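Local structure of 3-keto-5-aminohexanoate cleavage enzyme (Ralstonia eutropha, 3C6C) at residues Leu136-Pro141 against Arg175-Ile181; Leu146-Thr150 against Tyr162-Thr166; Arg170-Arg174 against Gln198-Leu204. The protein probably cleaves 3-keto-5-aminohexanoate or a related beta-keto acid, as a metal-dependent TIM-barrel enzyme of the BKACE family that carries nickel in this crystal. All blocks are in the same frame, centred on the assembly; numbering follows the deposited sequence.

Interaction 1. Residues Leu136-Pro141 against Arg175-Ile181; sequences LEDCLP and RFQELGI. With EDO (1,2-ethanediol), chain E.
L136 points from helix 134-139 straight at the end of helix 166-179, and its atoms meet a different neighbour at each level. L136 CB rests 3.7 Å from CD1 of I181. Further out, L136 CD1 runs up against the F176 ring, 3.4 Å from F176 CE1 and nearly as close to CZ, in an oblique approach. The branch gets there because CG stands beside the backbone N, chi1 -63°, and the chain then continues extended. I181 has its own second partner: its CD1 lies 4.0 Å from CD of P141, so the I181 tip sits between CB of L136 and the proline ring, two residues past the helix end. Both segments are the outgoing ends of helices on the outside of the TIM barrel, each turning back into a strand, 143-147 and 182-187, that pair in parallel in the sheet. L136, F176 and I181 all also touch A144 of strand 143-147, which places the apolar part of the contact directly over the barrel wall. Helix 166-179 ends in a Schellman motif, with G180 at positive phi, and this reversal delivers I181 into the interface. NH2 of R175 donates to OE2 of E137 at 2.7 Å; the oxygen lies in the guanidinium plane, but is met on the anti side and tilted out of the carboxylate plane, the two flat groups being 65° apart. NH1 of R175 holds OE1 of E178 at 2.8 Å, so two carboxylates fix the rotation of one guanidinium, while CD1 of L179 sits over one face, toward its rim. A water accepts from R175 NE, with a weak bond to E137 OE2. An ethanediol, probably from the crystallisation liquor, donates from O2 to the carbonyl O of L179 at 3.1 Å.

Interaction 2. Residues Leu146-Thr150 against Tyr162-Thr166; sequences LDITT and YLNTT
With OG1 of T150 set beside its backbone N (chi1 -74°) and CG of N164 likewise (chi1 -65°), the hydroxyl faces the N164 backbone and the N164 amide swings across to T149. The result is a pair of bonds between the two segments. The N164 N-H donates to T150 OG1 at 3.0 Å, with a bent angle of 142°. N164 ND2 gives one hydrogen to the carbonyl O of T149 at 3.2 Å, arriving nearly along the C=O axis; the oxygen lies in the plane of the N164 amide. Beside them, the T150 CA lies 3.1 Å from the carbonyl O of Y162 as a CA-H...O contact. The other end of the asparagine amide is also taken, since OD1 accepts from R132, and T150 OG1 has a further partner in N152 of the second subunit. D147 and Y162 meet more loosely: the carboxylate comes obliquely toward the phenol ring, D147 OD2 being 3.9 Å from Y162 CE2. A water completes the link, donating to D147 OD2 at 2.6 Å and bonding Y162 OH at 2.8 Å. The D147 side chain is about 7 Å from the nickel held by H66, H68 and E269. I148, centre of an inverse gamma turn, bends the chain as it leaves strand 143-147. Here the barrel strand 143-147 gives way to the hairpin 151-155/158-162, whose return leg leads into helix 166-179: T165 is its N-cap, with OG1 bonded to T168 N and to E117 of the second subunit, and L146, I148 and N164 all rest on L169 of that helix.

Interaction 3. Residues Arg170-Arg174 against Gln198-Leu204; sequences RAMAR and QLIEEGL
This is a helix-to-helix contact on the outer layer of the barrel, joining the middle of helix 166-179 to the C-terminal end of helix 190-201, with a salt bridge at one side and an apolar seam beneath. R170 reaches over with its chain extended from CG to NE and grips E202 side-on: R170 NE donates to E202 OE1 and R170 NH2 to E202 OE2, both at 2.8 Å. The guanidinium and carboxylate planes are only 10° apart, and both oxygens use their syn lone pairs, which makes this a flat, two-pronged pairing. Q198 NE2 adds a third bond, reaching E202 OE2 on its anti side at 2.7 Å. The aliphatic stem of the arginine is used as well, R170 CG lying 3.8 Å from CD1 of L204 and almost as near to CD2 of L199. L204, turned inward by the Schellman motif at G203, sets CB 4.0 Å from CB of A173, while its CD2 sits over one face of the R174 guanidinium, toward the rim. One water bridges the carbonyl oxygens of A173 and L204. R170 NH1 has a separate salt bridge to E159 of the second subunit, so this guanidinium serves two carboxylates across a subunit boundary. With three donors on its two oxygens, E202 is held firmly in rotation, and the two-pronged pairing with one arginine, helped by the Q198 amide, would probably favour its ionised form.

Overall arrangement
Helix 166-179 is shared by interactions 1 and 3, which touch where Q177 NE2 bonds the carbonyl O of G203, and interaction 2 lies where the chain enters that helix. Both helix contacts combine an apolar inner part with an arginine-glutamate pairing at the surface, and each ends one helix in a Schellman glycine; they differ in that the arginine of interaction 3 also reaches the second subunit, whereas no other subunit touches interaction 1. Interaction 2 is the buried one, built on two hydrogen bonds, each joining a side chain to backbone, and a water bridge, and it too faces the second subunit. L146 and I148 pack on M172 and L199 respectively, joining it to interaction 3.

Interaction 1. Residues Leu136-Pro141 against Arg175-Ile181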
loop_
_atom_site.group_PDB
_atom_site.type_symbol
_atom_site.label_atom_id
_atom_site.label_comp_id
_atom_site.label_asym_id
_atom_site.label_seq_id
_atom_site.Cartn_x
_atom_site.Cartn_y
_atom_site.Cartn_z
ATOM N N LEU A 136 -39.965 -4.312 -0.049
ATOM C CA LEU A 136 -39.397 -3.777 -1.281
ATOM C C LEU A 136 -40.453 -3.815 -2.396
ATOM O O LEU A 136 -40.569 -2.904 -3.198
ATOM C CB LEU A 136 -38.143 -4.545 -1.701
ATOM C CG LEU A 136 -36.937 -4.501 -0.765
ATOM C CD1 LEU A 136 -35.767 -5.203 -1.489
ATOM C CD2 LEU A 136 -36.618 -3.051 -0.382
ATOM N N GLU A 137 -41.226 -4.891 -2.372
ATOM C CA GLU A 137 -42.314 -5.109 -3.334
ATOM C C GLU A 137 -43.335 -3.997 -3.167
ATOM O O GLU A 137 -43.861 -3.469 -4.132
ATOM C CB GLU A 137 -42.953 -6.467 -3.119
ATOM C CG GLU A 137 -42.035 -7.632 -3.431
ATOM C CD GLU A 137 -42.630 -8.996 -3.080
ATOM O OE1 GLU A 137 -43.618 -9.061 -2.340
ATOM O OE2 GLU A 137 -42.073 -10.003 -3.539
ATOM N N ASP A 138 -43.577 -3.622 -1.920
ATOM C CA ASP A 138 -44.642 -2.657 -1.596
ATOM C C ASP A 138 -44.184 -1.227 -1.887
ATOM O O ASP A 138 -44.970 -0.380 -2.320
ATOM C CB ASP A 138 -45.030 -2.693 -0.105
ATOM C CG ASP A 138 -45.741 -3.977 0.338
ATOM O OD1 ASP A 138 -46.192 -4.815 -0.503
ATOM O OD2 ASP A 138 -45.852 -4.133 1.581
ATOM N N CYS A 139 -42.907 -0.954 -1.609
ATOM C CA CYS A 139 -42.401 0.422 -1.604
ATOM C C CYS A 139 -41.659 0.826 -2.869
ATOM O O CYS A 139 -41.605 2.002 -3.206
ATOM C CB CYS A 139 -41.475 0.653 -0.408
ATOM S SG CYS A 139 -42.260 0.527 1.214
ATOM N N LEU A 140 -41.062 -0.161 -3.533
ATOM C CA LEU A 140 -40.315 0.056 -4.775
ATOM C C LEU A 140 -39.339 1.248 -4.709
ATOM O O LEU A 140 -39.404 2.164 -5.523
ATOM C CB LEU A 140 -41.278 0.213 -5.953
ATOM C CG LEU A 140 -42.076 -1.058 -6.301
ATOM C CD1 LEU A 140 -43.058 -0.778 -7.426
ATOM C CD2 LEU A 140 -41.118 -2.223 -6.654
ATOM N N PRO A 141 -38.396 1.231 -3.742
ATOM C CA PRO A 141 -37.362 2.250 -3.690
ATOM C C PRO A 141 -36.402 2.095 -4.857
ATOM O O PRO A 141 -36.375 1.055 -5.510
ATOM C CB PRO A 141 -36.618 1.920 -2.396
ATOM C CG PRO A 141 -36.764 0.460 -2.272
ATOM C CD PRO A 141 -38.151 0.153 -2.757
ATOM N N ARG A 175 -34.285 -11.086 -7.293
ATOM C CA ARG A 175 -35.539 -10.414 -6.958
ATOM C C ARG A 175 -35.428 -8.908 -7.183
ATOM O O ARG A 175 -36.354 -8.265 -7.704
ATOM C CB ARG A 175 -36.023 -10.717 -5.530
ATOM C CG ARG A 175 -36.657 -12.075 -5.400
ATOM C CD ARG A 175 -37.901 -12.188 -6.325
ATOM N NE ARG A 175 -39.070 -11.456 -5.816
ATOM C CZ ARG A 175 -39.894 -10.747 -6.571
ATOM N NH1 ARG A 175 -39.694 -10.633 -7.876
ATOM N NH2 ARG A 175 -40.929 -10.150 -6.018
ATOM N N PHE A 176 -34.281 -8.350 -6.812
ATOM C CA PHE A 176 -34.065 -6.908 -6.967
ATOM C C PHE A 176 -34.107 -6.567 -8.452
ATOM O O PHE A 176 -34.678 -5.554 -8.855
ATOM C CB PHE A 176 -32.697 -6.444 -6.415
ATOM C CG PHE A 176 -32.604 -6.343 -4.887
ATOM C CD1 PHE A 176 -33.267 -7.206 -4.024
ATOM C CD2 PHE A 176 -31.762 -5.394 -4.332
ATOM C CE1 PHE A 176 -33.127 -7.085 -2.633
ATOM C CE2 PHE A 176 -31.614 -5.282 -2.963
ATOM C CZ PHE A 176 -32.274 -6.135 -2.113
ATOM N N GLN A 177 -33.500 -7.429 -9.263
ATOM C CA GLN A 177 -33.460 -7.184 -10.717
ATOM C C GLN A 177 -34.861 -7.134 -11.275
ATOM O O GLN A 177 -35.233 -6.234 -12.021
ATOM C CB GLN A 177 -32.721 -8.281 -11.471
ATOM C CG GLN A 177 -31.229 -8.183 -11.375
ATOM C CD GLN A 177 -30.562 -9.307 -12.137
ATOM O OE1 GLN A 177 -30.755 -10.482 -11.820
ATOM N NE2 GLN A 177 -29.777 -8.956 -13.149
ATOM N N GLU A 178 -35.633 -8.123 -10.861
ATOM C CA GLU A 178 -37.050 -8.266 -11.267
ATOM C C GLU A 178 -37.901 -7.056 -10.878
ATOM O O GLU A 178 -38.765 -6.610 -11.634
ATOM C CB GLU A 178 -37.664 -9.546 -10.667
ATOM C CG GLU A 178 -37.135 -10.804 -11.334
ATOM C CD GLU A 178 -37.447 -12.099 -10.609
ATOM O OE1 GLU A 178 -37.941 -12.077 -9.473
ATOM O OE2 GLU A 178 -37.179 -13.167 -11.202
ATOM N N LEU A 179 -37.628 -6.532 -9.698
ATOM C CA LEU A 179 -38.388 -5.412 -9.110
ATOM C C LEU A 179 -37.877 -4.061 -9.593
ATOM O O LEU A 179 -38.485 -3.014 -9.348
ATOM C CB LEU A 179 -38.303 -5.432 -7.571
ATOM C CG LEU A 179 -39.107 -6.543 -6.863
ATOM C CD1 LEU A 179 -38.690 -6.619 -5.392
ATOM C CD2 LEU A 179 -40.627 -6.353 -7.031
ATOM N N GLY A 180 -36.726 -4.089 -10.241
ATOM C CA GLY A 180 -36.095 -2.859 -10.764
ATOM C C GLY A 180 -35.404 -2.003 -9.717
ATOM O O GLY A 180 -35.240 -0.798 -9.875
ATOM N N ILE A 181 -34.977 -2.665 -8.657
ATOM C CA ILE A 181 -34.298 -2.028 -7.529
ATOM C C ILE A 181 -32.800 -2.328 -7.610
ATOM O O ILE A 181 -32.389 -3.479 -7.807
ATOM C CB ILE A 181 -34.881 -2.538 -6.176
ATOM C CG1 ILE A 181 -36.398 -2.284 -6.081
ATOM C CG2 ILE A 181 -34.137 -1.964 -4.990
ATOM C CD1 ILE A 181 -37.060 -2.993 -4.891
HETATM C C1 EDO E . -37.377 1.730 -8.589
HETATM O O1 EDO E . -38.345 2.762 -8.784
HETATM C C2 EDO E . -38.050 0.393 -8.326
HETATM O O2 EDO E . -38.879 0.034 -9.437
HETATM O O HOH W 1 -40.413 -12.860 -3.661
#

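Interaction 2. Residues Leu146-Thr150 against Tyr162-Thr166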
loop_
_atom_site.group_PDB
_atom_site.type_symbol
_atom_site.label_atom_id
_atom_site.label_comp_id
_atom_site.label_asym_id
_atom_site.label_seq_id
_atom_site.Cartn_x
_atom_site.Cartn_y
_atom_site.Cartn_z
ATOM N N LEU A 146 -28.058 -4.607 0.663
ATOM C CA LEU A 146 -27.843 -6.041 0.720
ATOM C C LEU A 146 -26.453 -6.328 1.277
ATOM O O LEU A 146 -25.437 -5.981 0.660
ATOM C CB LEU A 146 -27.952 -6.631 -0.682
ATOM C CG LEU A 146 -28.091 -8.163 -0.785
ATOM C CD1 LEU A 146 -29.293 -8.672 -0.034
ATOM C CD2 LEU A 146 -28.157 -8.573 -2.232
ATOM N N ASP A 147 -26.450 -6.951 2.446
ATOM C CA ASP A 147 -25.220 -7.272 3.165
ATOM C C ASP A 147 -24.728 -8.603 2.619
ATOM O O ASP A 147 -25.279 -9.654 2.930
ATOM C CB ASP A 147 -25.439 -7.403 4.683
ATOM C CG ASP A 147 -25.728 -6.071 5.370
ATOM O OD1 ASP A 147 -25.716 -5.031 4.711
ATOM O OD2 ASP A 147 -26.004 -6.085 6.580
ATOM N N ILE A 148 -23.710 -8.547 1.771
ATOM C CA ILE A 148 -23.315 -9.752 0.998
ATOM C C ILE A 148 -22.259 -10.561 1.707
ATOM O O ILE A 148 -21.181 -10.812 1.184
ATOM C CB ILE A 148 -22.919 -9.455 -0.468
ATOM C CG1 ILE A 148 -21.810 -8.410 -0.589
ATOM C CG2 ILE A 148 -24.197 -9.102 -1.258
ATOM C CD1 ILE A 148 -21.199 -8.431 -1.991
ATOM N N THR A 149 -22.613 -10.950 2.919
ATOM C CA THR A 149 -21.678 -11.524 3.886
ATOM C C THR A 149 -22.343 -12.437 4.896
ATOM O O THR A 149 -23.503 -12.280 5.220
ATOM C CB THR A 149 -20.983 -10.394 4.699
ATOM O OG1 THR A 149 -19.790 -10.898 5.318
ATOM C CG2 THR A 149 -21.902 -9.823 5.764
ATOM N N THR A 150 -21.551 -13.388 5.368
ATOM C CA THR A 150 -21.867 -14.215 6.551
ATOM C C THR A 150 -20.690 -14.101 7.479
ATOM O O THR A 150 -19.524 -14.222 7.070
ATOM C CB THR A 150 -22.083 -15.726 6.194
ATOM O OG1 THR A 150 -23.343 -15.908 5.544
ATOM C CG2 THR A 150 -22.007 -16.627 7.435
ATOM N N TYR A 162 -24.350 -13.156 11.412
ATOM C CA TYR A 162 -25.079 -12.703 10.209
ATOM C C TYR A 162 -25.027 -13.828 9.226
ATOM O O TYR A 162 -23.947 -14.214 8.785
ATOM C CB TYR A 162 -24.430 -11.495 9.489
ATOM C CG TYR A 162 -25.003 -10.129 9.785
ATOM C CD1 TYR A 162 -26.304 -9.974 10.230
ATOM C CD2 TYR A 162 -24.239 -8.991 9.572
ATOM C CE1 TYR A 162 -26.821 -8.719 10.497
ATOM C CE2 TYR A 162 -24.741 -7.727 9.835
ATOM C CZ TYR A 162 -26.034 -7.601 10.300
ATOM O OH TYR A 162 -26.547 -6.363 10.568
ATOM N N LEU A 163 -26.194 -14.344 8.885
ATOM C CA LEU A 163 -26.318 -15.508 7.989
ATOM C C LEU A 163 -27.007 -15.179 6.679
ATOM O O LEU A 163 -28.251 -15.118 6.569
ATOM C CB LEU A 163 -27.035 -16.671 8.698
ATOM C CG LEU A 163 -27.099 -17.976 7.906
ATOM C CD1 LEU A 163 -25.721 -18.606 7.833
ATOM C CD2 LEU A 163 -28.136 -18.933 8.525
ATOM N N ASN A 164 -26.151 -14.921 5.706
ATOM C CA ASN A 164 -26.563 -14.674 4.329
ATOM C C ASN A 164 -25.813 -15.592 3.370
ATOM O O ASN A 164 -24.727 -15.262 2.882
ATOM C CB ASN A 164 -26.319 -13.209 3.966
ATOM C CG ASN A 164 -27.174 -12.263 4.780
ATOM O OD1 ASN A 164 -28.385 -12.163 4.580
ATOM N ND2 ASN A 164 -26.547 -11.566 5.698
ATOM N N THR A 165 -26.416 -16.748 3.116
ATOM C CA THR A 165 -25.814 -17.776 2.265
ATOM C C THR A 165 -25.717 -17.230 0.859
ATOM O O THR A 165 -26.500 -16.381 0.460
ATOM C CB THR A 165 -26.643 -19.086 2.257
ATOM O OG1 THR A 165 -27.941 -18.801 1.728
ATOM C CG2 THR A 165 -26.802 -19.662 3.674
ATOM N N THR A 166 -24.733 -17.698 0.116
ATOM C CA THR A 166 -24.544 -17.218 -1.255
ATOM C C THR A 166 -25.790 -17.576 -2.084
ATOM O O THR A 166 -26.159 -16.900 -3.053
ATOM C CB THR A 166 -23.239 -17.766 -1.885
ATOM O OG1 THR A 166 -23.226 -19.198 -1.802
ATOM C CG2 THR A 166 -21.986 -17.172 -1.162
HETATM O O HOH W 2 -27.844 -5.380 8.350
#

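Interaction 3. Residues Arg170-Arg174 against Gln198-Leu204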
loop_
_atom_site.group_PDB
_atom_site.type_symbol
_atom_site.label_atom_id
_atom_site.label_comp_id
_atom_site.label_asym_id
_atom_site.label_seq_id
_atom_site.Cartn_x
_atom_site.Cartn_y
_atom_site.Cartn_z
ATOM N N ARG A 170 -27.911 -14.799 -3.986
ATOM C CA ARG A 170 -28.185 -14.907 -5.418
ATOM C C ARG A 170 -29.679 -14.694 -5.690
ATOM O O ARG A 170 -30.068 -14.021 -6.643
ATOM C CB ARG A 170 -27.726 -16.259 -5.991
ATOM C CG ARG A 170 -26.252 -16.335 -6.155
ATOM C CD ARG A 170 -25.824 -17.734 -6.495
ATOM N NE ARG A 170 -24.445 -17.748 -6.971
ATOM C CZ ARG A 170 -23.437 -18.327 -6.326
ATOM N NH1 ARG A 170 -23.657 -18.994 -5.193
ATOM N NH2 ARG A 170 -22.221 -18.259 -6.837
ATOM N N ALA A 171 -30.508 -15.282 -4.837
ATOM C CA ALA A 171 -31.971 -15.200 -5.010
ATOM C C ALA A 171 -32.467 -13.766 -4.794
ATOM O O ALA A 171 -33.331 -13.262 -5.548
ATOM C CB ALA A 171 -32.686 -16.173 -4.087
HETATM N N MSE A 172 -31.874 -13.108 -3.803
HETATM C CA MSE A 172 -32.182 -11.704 -3.451
HETATM C C MSE A 172 -31.834 -10.783 -4.601
HETATM O O MSE A 172 -32.605 -9.916 -5.002
HETATM C CB MSE A 172 -31.363 -11.240 -2.237
HETATM C CG MSE A 172 -31.724 -11.899 -0.903
HETATM SE SE MSE A 172 -33.517 -11.456 -0.304
HETATM C CE MSE A 172 -33.183 -9.691 0.407
ATOM N N ALA A 173 -30.633 -10.989 -5.111
ATOM C CA ALA A 173 -30.111 -10.182 -6.216
ATOM C C ALA A 173 -31.076 -10.279 -7.386
ATOM O O ALA A 173 -31.436 -9.278 -8.015
ATOM C CB ALA A 173 -28.691 -10.639 -6.637
ATOM N N ARG A 174 -31.494 -11.509 -7.663
ATOM C CA ARG A 174 -32.456 -11.768 -8.757
ATOM C C ARG A 174 -33.801 -11.062 -8.533
ATOM O O ARG A 174 -34.361 -10.459 -9.467
ATOM C CB ARG A 174 -32.653 -13.269 -9.012
ATOM C CG ARG A 174 -33.402 -13.512 -10.309
ATOM C CD ARG A 174 -33.508 -14.997 -10.667
ATOM N NE ARG A 174 -32.216 -15.669 -10.882
ATOM C CZ ARG A 174 -31.614 -15.787 -12.065
ATOM N NH1 ARG A 174 -32.166 -15.259 -13.154
ATOM N NH2 ARG A 174 -30.450 -16.421 -12.164
ATOM N N GLN A 198 -18.609 -11.810 -8.220
ATOM C CA GLN A 198 -19.183 -13.090 -8.726
ATOM C C GLN A 198 -20.643 -12.902 -9.133
ATOM O O GLN A 198 -21.097 -13.423 -10.149
ATOM C CB GLN A 198 -19.097 -14.208 -7.686
ATOM C CG GLN A 198 -19.663 -15.525 -8.190
ATOM C CD GLN A 198 -18.825 -16.149 -9.284
ATOM O OE1 GLN A 198 -17.625 -15.915 -9.366
ATOM N NE2 GLN A 198 -19.454 -16.977 -10.124
ATOM N N LEU A 199 -21.371 -12.148 -8.322
ATOM C CA LEU A 199 -22.768 -11.810 -8.634
ATOM C C LEU A 199 -22.842 -11.102 -9.989
ATOM O O LEU A 199 -23.722 -11.368 -10.809
ATOM C CB LEU A 199 -23.391 -10.938 -7.529
ATOM C CG LEU A 199 -23.675 -11.648 -6.208
ATOM C CD1 LEU A 199 -24.107 -10.670 -5.088
ATOM C CD2 LEU A 199 -24.744 -12.712 -6.421
ATOM N N ILE A 200 -21.858 -10.250 -10.235
ATOM C CA ILE A 200 -21.829 -9.419 -11.445
ATOM C C ILE A 200 -21.574 -10.365 -12.611
ATOM O O ILE A 200 -22.233 -10.315 -13.653
ATOM C CB ILE A 200 -20.704 -8.340 -11.416
ATOM C CG1 ILE A 200 -21.049 -7.224 -10.421
ATOM C CG2 ILE A 200 -20.509 -7.738 -12.797
ATOM C CD1 ILE A 200 -19.882 -6.271 -10.055
ATOM N N GLU A 201 -20.618 -11.245 -12.377
ATOM C CA GLU A 201 -20.226 -12.297 -13.349
ATOM C C GLU A 201 -21.415 -13.089 -13.846
ATOM O O GLU A 201 -21.558 -13.405 -15.036
ATOM C CB GLU A 201 -19.298 -13.300 -12.674
ATOM C CG GLU A 201 -17.919 -13.308 -13.216
ATOM C CD GLU A 201 -17.845 -14.060 -14.527
ATOM O OE1 GLU A 201 -17.983 -15.310 -14.513
ATOM O OE2 GLU A 201 -17.647 -13.397 -15.569
ATOM N N GLU A 202 -22.224 -13.446 -12.876
ATOM C CA GLU A 202 -23.371 -14.348 -13.052
ATOM C C GLU A 202 -24.619 -13.680 -13.626
ATOM O O GLU A 202 -25.687 -14.284 -13.744
ATOM C CB GLU A 202 -23.705 -15.022 -11.723
ATOM C CG GLU A 202 -22.610 -15.954 -11.278
ATOM C CD GLU A 202 -22.935 -16.657 -9.984
ATOM O OE1 GLU A 202 -24.080 -16.487 -9.494
ATOM O OE2 GLU A 202 -22.055 -17.368 -9.443
ATOM N N GLY A 203 -24.469 -12.422 -13.977
ATOM C CA GLY A 203 -25.558 -11.661 -14.573
ATOM C C GLY A 203 -26.640 -11.266 -13.592
ATOM O O GLY A 203 -27.782 -11.096 -13.967
ATOM N N LEU A 204 -26.266 -11.090 -12.331
ATOM C CA LEU A 204 -27.249 -10.846 -11.272
ATOM C C LEU A 204 -27.248 -9.406 -10.780
ATOM O O LEU A 204 -28.029 -9.039 -9.909
ATOM C CB LEU A 204 -27.033 -11.811 -10.108
ATOM C CG LEU A 204 -27.442 -13.265 -10.327
ATOM C CD1 LEU A 204 -26.992 -14.123 -9.170
ATOM C CD2 LEU A 204 -28.942 -13.350 -10.498
HETATM O O HOH W 3 -29.436 -7.296 -8.426
HETATM O O HOH W 4 -28.195 -14.755 -13.831
#